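Local coordinates for hypothetical protein (Nostoc punctiforme, PDB 2INB), which acts with XisF and XisI in the site-specific recombination of nitrogen-fixation genes in cyanobacteria, at the interface of chains A and B. Numbering follows the deposited sequence. Chains: chain A/B, hypothetical protein.

The interface of chains A and B. Residues chain A 73, 77, 113, 117; chain B 78, 81-82, 85.
B:Asn82 pushes its amide from the partner subunit into a pocket walled by A:Phe73, A:Leu77, A:Phe113 and A:Met117. The amide runs past the CD2-CE2 rim of A:Phe73, set to one side of the ring plane with the two planes 21° apart, and its nitrogen ND2 sits 3.5 Å from ring carbon CD2. Its oxygen OD1 points among aliphatic groups: the CD2 methyl of A:Leu77, arriving from the opposite direction, is 3.2 Å away, and CG of the selenomethionine A:Met117 is 3.5 Å away. A:Phe113 turns its rim to the backbone of B:Asn82, ring atom CZ lying 3.4 Å from the carbonyl O, which meets the edge in the ring plane. The A:Met117 chain, bent at chi2 (-53°) and chi3 (-54°), runs past the amide and folds its terminal methyl CE back to B:Ile81, 3.8 Å from CG2. A:Met117 CG rests on one face of the A:Phe113 ring, toward the rim, tying the pocket wall together within chain A. An alanine in place of B:Asn82 would probably open a gap beside the rim of A:Phe73 and leave the A:Leu77 methyl and A:Met117 without the amide they pack against. Packing thins toward the glycines: B:Gly78 O is 4.3 Å from A:Leu77 CD2, and B:Gly85 CA is equally far from the selenium of A:Met117. Chain B contributes helix 69-88, chain A the same helix together with helix 112-120, and the two-fold repeats this patch with the chains exchanged in a helical, possibly biological, dimer interface.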
loop_
_atom_site.group_PDB
_atom_site.type_symbol
_atom_site.label_atom_id
_atom_site.label_comp_id
_atom_site.label_asym_id
_atom_site.label_seq_id
_atom_site.Cartn_x
_atom_site.Cartn_y
_atom_site.Cartn_z
ATOM N N PHE A 73 1.942 -8.000 1.245
ATOM C CA PHE A 73 2.124 -6.969 2.271
ATOM C C PHE A 73 2.023 -5.577 1.642
ATOM O O PHE A 73 1.454 -4.664 2.238
ATOM C CB PHE A 73 3.430 -7.140 3.031
ATOM C CG PHE A 73 3.636 -6.115 4.109
ATOM C CD1 PHE A 73 2.712 -5.934 5.123
ATOM C CD2 PHE A 73 4.801 -5.355 4.111
ATOM C CE1 PHE A 73 2.965 -4.959 6.113
ATOM C CE2 PHE A 73 5.041 -4.388 5.108
ATOM C CZ PHE A 73 4.135 -4.237 6.108
ATOM N N LEU A 77 -0.779 -3.155 3.138
ATOM C CA LEU A 77 -0.343 -1.907 3.783
ATOM C C LEU A 77 -0.995 -0.700 3.115
ATOM O O LEU A 77 -1.473 0.218 3.776
ATOM C CB LEU A 77 1.179 -1.808 3.723
ATOM C CG LEU A 77 1.761 -0.532 4.317
ATOM C CD1 LEU A 77 1.411 -0.461 5.861
ATOM C CD2 LEU A 77 3.321 -0.502 4.133
ATOM N N PHE A 113 12.157 -6.312 8.411
ATOM C CA PHE A 113 11.591 -5.296 7.532
ATOM C C PHE A 113 10.085 -5.077 7.769
ATOM O O PHE A 113 9.628 -3.954 8.052
ATOM C CB PHE A 113 11.898 -5.586 6.066
ATOM C CG PHE A 113 11.325 -4.572 5.138
ATOM C CD1 PHE A 113 11.909 -3.343 5.031
ATOM C CD2 PHE A 113 10.177 -4.829 4.437
ATOM C CE1 PHE A 113 11.323 -2.356 4.208
ATOM C CE2 PHE A 113 9.613 -3.866 3.621
ATOM C CZ PHE A 113 10.198 -2.655 3.464
HETATM N N MSE A 117 8.144 -1.722 9.191
HETATM C CA MSE A 117 7.117 -0.997 8.422
HETATM C C MSE A 117 5.732 -0.938 9.101
HETATM O O MSE A 117 5.006 0.039 8.957
HETATM C CB MSE A 117 7.042 -1.548 6.982
HETATM C CG MSE A 117 8.414 -1.590 6.298
HETATM SE SE MSE A 117 9.358 0.130 6.351
HETATM C CE MSE A 117 7.894 1.257 5.549
ATOM N N GLY B 78 1.232 1.308 -1.183
ATOM C CA GLY B 78 1.942 0.378 -0.262
ATOM C C GLY B 78 3.359 0.112 -0.752
ATOM O O GLY B 78 4.337 0.108 0.033
ATOM N N ILE B 81 5.543 3.160 -0.098
ATOM C CA ILE B 81 5.943 3.307 1.312
ATOM C C ILE B 81 7.055 2.306 1.645
ATOM O O ILE B 81 8.072 2.616 2.327
ATOM C CB ILE B 81 4.693 3.196 2.226
ATOM C CG1 ILE B 81 3.856 4.476 2.062
ATOM C CG2 ILE B 81 5.076 2.985 3.730
ATOM C CD1 ILE B 81 2.481 4.376 2.626
ATOM N N ASN B 82 6.848 1.063 1.200
ATOM C CA ASN B 82 7.828 0.029 1.533
ATOM C C ASN B 82 9.151 0.232 0.801
ATOM O O ASN B 82 10.225 0.091 1.426
ATOM C CB ASN B 82 7.239 -1.343 1.265
ATOM C CG ASN B 82 6.266 -1.782 2.324
ATOM O OD1 ASN B 82 6.369 -1.385 3.480
ATOM N ND2 ASN B 82 5.328 -2.659 1.932
ATOM N N GLY B 85 10.989 3.084 2.468
ATOM C CA GLY B 85 11.633 2.630 3.725
ATOM C C GLY B 85 12.882 1.817 3.528
ATOM O O GLY B 85 13.905 2.047 4.174
#